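Local coordinates for protein trehalose-6-phosphate phosphatase (Candida albicans, PDB 5DXF) that belongs to glycosyltransferase family 20 and is built on the two-lobed GT-B fold of Rossmann-like domains, at residues G345-L350 with T388-R393. Numbering follows the deposited sequence.
Sequences GVIQKL and TEIISR
The one flat group touched where L350 meets I390 is the backbone carbonyl of L350, whose O lies 4.1 Å from I390 CG2; no ring, side-chain amide or charged plane takes part, and branched aliphatic chains do the rest. I390 straddles two residues of the other helix. With chi1 at -54° its CG2 stands anti to the backbone N and rests 3.7 Å from L350 CB, while the CG1 branch carries CD1 to 3.8 Å from I347 CG2. The I347 and I390 chains cross at about a right angle, methyl against methyl. L350 forks beyond its CB, which lets CD1 pass slantwise over I391, 3.6 Å from its CG1. Isoleucine and leucine suit this buried seam: they are wholly apolar, and the differently placed branches fill the gap between axes 9.8 Å apart and nearly parallel, at 17°. V387 of helix 381-398 extends the apolar seam, touching the side chains of both I347 and L350. The outer face of 388-393 suits polar residues: S392 folds its OG back to T388 O (3.2 Å), tilted out of the carbonyl plane, while S392 N reaches that oxygen from the opposite face. The two helices, 346-359 and 381-398, are successive connections of a Rossmann-like parallel sheet, linking strand 332-339 to 367-374 and then to 406-409. I391 also packs on V406 and H408 of the last strand, K349 is salt-bridged to D338, and a salt bridge from R393 to E354 joins the helices farther along.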
ATOM      1  N   GLY A 345      -4.243  11.965  -2.401  1.00 47.75           N
ATOM      2  CA  GLY A 345      -5.368  12.870  -2.559  1.00 40.61           C
ATOM      3  C   GLY A 345      -5.887  13.571  -1.317  1.00 38.83           C
ATOM      4  O   GLY A 345      -7.098  13.711  -1.144  1.00 42.10           O
ATOM      5  N   VAL A 346      -4.982  14.025  -0.458  1.00 45.34           N
ATOM      6  CA  VAL A 346      -5.372  14.769   0.735  1.00 42.97           C
ATOM      7  C   VAL A 346      -5.919  16.143   0.349  1.00 48.07           C
ATOM      8  O   VAL A 346      -6.888  16.629   0.938  1.00 47.52           O
ATOM      9  CB  VAL A 346      -4.188  14.931   1.710  1.00 41.38           C
ATOM     10  CG1 VAL A 346      -4.605  15.737   2.932  1.00 41.35           C
ATOM     11  CG2 VAL A 346      -3.657  13.569   2.124  1.00 49.44           C
ATOM     12  N   ILE A 347      -5.294  16.754  -0.652  1.00 41.35           N
ATOM     13  CA  ILE A 347      -5.708  18.059  -1.158  1.00 45.16           C
ATOM     14  C   ILE A 347      -7.159  18.050  -1.635  1.00 43.86           C
ATOM     15  O   ILE A 347      -7.935  18.950  -1.307  1.00 51.44           O
ATOM     16  CB  ILE A 347      -4.793  18.515  -2.312  1.00 51.00           C
ATOM     17  CG1 ILE A 347      -3.397  18.839  -1.779  1.00 52.89           C
ATOM     18  CG2 ILE A 347      -5.386  19.719  -3.028  1.00 49.19           C
ATOM     19  CD1 ILE A 347      -2.345  18.969  -2.852  1.00 53.81           C
ATOM     20  N   GLN A 348      -7.520  17.028  -2.404  1.00 44.04           N
ATOM     21  CA  GLN A 348      -8.880  16.895  -2.915  1.00 47.83           C
ATOM     22  C   GLN A 348      -9.871  16.699  -1.771  1.00 44.65           C
ATOM     23  O   GLN A 348     -10.992  17.210  -1.811  1.00 54.76           O
ATOM     24  CB  GLN A 348      -8.976  15.732  -3.907  1.00 46.76           C
ATOM     25  CG  GLN A 348      -8.310  15.995  -5.254  1.00 56.48           C
ATOM     26  CD  GLN A 348      -6.795  16.012  -5.176  1.00 55.01           C
ATOM     27  OE1 GLN A 348      -6.194  15.267  -4.404  1.00 53.96           O
ATOM     28  NE2 GLN A 348      -6.171  16.872  -5.971  1.00 55.95           N
ATOM     29  N   LYS A 349      -9.445  15.959  -0.752  1.00 46.00           N
ATOM     30  CA  LYS A 349     -10.264  15.732   0.433  1.00 41.35           C
ATOM     31  C   LYS A 349     -10.545  17.046   1.152  1.00 50.96           C
ATOM     32  O   LYS A 349     -11.682  17.323   1.541  1.00 42.90           O
ATOM     33  CB  LYS A 349      -9.573  14.750   1.381  1.00 47.14           C
ATOM     34  CG  LYS A 349     -10.383  14.403   2.620  1.00 40.75           C
ATOM     35  CD  LYS A 349      -9.573  13.555   3.591  1.00 48.72           C
ATOM     36  CE  LYS A 349      -8.958  12.347   2.899  1.00 56.48           C
ATOM     37  NZ  LYS A 349      -8.283  11.437   3.866  1.00 56.81           N
ATOM     38  N   LEU A 350      -9.504  17.854   1.317  1.00 48.39           N
ATOM     39  CA  LEU A 350      -9.626  19.131   2.010  1.00 40.54           C
ATOM     40  C   LEU A 350     -10.451  20.140   1.216  1.00 49.07           C
ATOM     41  O   LEU A 350     -11.208  20.921   1.792  1.00 48.03           O
ATOM     42  CB  LEU A 350      -8.241  19.705   2.307  1.00 48.17           C
ATOM     43  CG  LEU A 350      -7.374  18.864   3.242  1.00 40.91           C
ATOM     44  CD1 LEU A 350      -6.006  19.497   3.407  1.00 42.99           C
ATOM     45  CD2 LEU A 350      -8.052  18.683   4.592  1.00 35.29           C
ATOM     46  N   THR A 388      -1.447  22.183   3.827  1.00 38.89           N
ATOM     47  CA  THR A 388      -1.353  23.034   4.992  1.00 51.50           C
ATOM     48  C   THR A 388      -2.058  24.378   4.806  1.00 44.96           C
ATOM     49  O   THR A 388      -2.746  24.862   5.707  1.00 47.44           O
ATOM     50  CB  THR A 388       0.113  23.270   5.328  1.00 39.91           C
ATOM     51  OG1 THR A 388       0.666  22.082   5.908  1.00 45.67           O
ATOM     52  CG2 THR A 388       0.237  24.371   6.280  1.00 63.06           C
ATOM     53  N   GLU A 389      -1.878  24.974   3.632  1.00 46.67           N
ATOM     54  CA  GLU A 389      -2.534  26.234   3.307  1.00 46.77           C
ATOM     55  C   GLU A 389      -4.052  26.085   3.346  1.00 41.83           C
ATOM     56  O   GLU A 389      -4.756  26.925   3.915  1.00 44.95           O
ATOM     57  CB  GLU A 389      -2.075  26.734   1.932  1.00 43.70           C
ATOM     58  CG  GLU A 389      -2.795  27.986   1.441  1.00 47.63           C
ATOM     59  CD  GLU A 389      -2.185  28.558   0.172  1.00 83.14           C
ATOM     60  OE1 GLU A 389      -2.850  29.382  -0.494  1.00 83.69           O
ATOM     61  OE2 GLU A 389      -1.036  28.190  -0.156  1.00 81.88           O
ATOM     62  N   ILE A 390      -4.548  25.005   2.750  1.00 44.83           N
ATOM     63  CA  ILE A 390      -5.981  24.737   2.738  1.00 46.48           C
ATOM     64  C   ILE A 390      -6.505  24.514   4.157  1.00 42.83           C
ATOM     65  O   ILE A 390      -7.564  25.027   4.518  1.00 41.21           O
ATOM     66  CB  ILE A 390      -6.321  23.513   1.862  1.00 49.34           C
ATOM     67  CG1 ILE A 390      -5.738  23.682   0.460  1.00 52.31           C
ATOM     68  CG2 ILE A 390      -7.824  23.314   1.782  1.00 41.19           C
ATOM     69  CD1 ILE A 390      -5.714  22.403  -0.354  1.00 50.00           C
ATOM     70  N   ILE A 391      -5.757  23.762   4.961  1.00 39.47           N
ATOM     71  CA  ILE A 391      -6.138  23.530   6.352  1.00 43.29           C
ATOM     72  C   ILE A 391      -6.226  24.845   7.120  1.00 52.05           C
ATOM     73  O   ILE A 391      -7.215  25.105   7.811  1.00 44.19           O
ATOM     74  CB  ILE A 391      -5.149  22.589   7.069  1.00 41.07           C
ATOM     75  CG1 ILE A 391      -5.235  21.178   6.485  1.00 35.34           C
ATOM     76  CG2 ILE A 391      -5.446  22.540   8.558  1.00 34.96           C
ATOM     77  CD1 ILE A 391      -4.277  20.196   7.120  1.00 33.63           C
ATOM     78  N   SER A 392      -5.195  25.673   6.985  1.00 42.03           N
ATOM     79  CA  SER A 392      -5.177  26.984   7.616  1.00 41.71           C
ATOM     80  C   SER A 392      -6.370  27.824   7.177  1.00 39.63           C
ATOM     81  O   SER A 392      -6.962  28.533   7.991  1.00 45.87           O
ATOM     82  CB  SER A 392      -3.873  27.720   7.299  1.00 37.82           C
ATOM     83  OG  SER A 392      -2.766  27.101   7.930  1.00 49.12           O
ATOM     84  N   ARG A 393      -6.726  27.733   5.897  1.00 39.99           N
ATOM     85  CA  ARG A 393      -7.850  28.497   5.360  1.00 44.05           C
ATOM     86  C   ARG A 393      -9.182  28.045   5.960  1.00 45.84           C
ATOM     87  O   ARG A 393      -9.991  28.873   6.392  1.00 44.02           O
ATOM     88  CB  ARG A 393      -7.900  28.379   3.836  1.00 42.42           C
ATOM     89  CG  ARG A 393      -8.632  29.519   3.142  1.00 58.73           C
ATOM     90  CD  ARG A 393      -9.103  29.099   1.754  1.00 55.48           C
ATOM     91  NE  ARG A 393      -8.077  28.336   1.047  1.00 51.35           N
ATOM     92  CZ  ARG A 393      -8.330  27.390   0.145  1.00 54.27           C
ATOM     93  NH1 ARG A 393      -9.581  27.083  -0.167  1.00 62.61           N
ATOM     94  NH2 ARG A 393      -7.331  26.747  -0.445  1.00 59.80           N
TER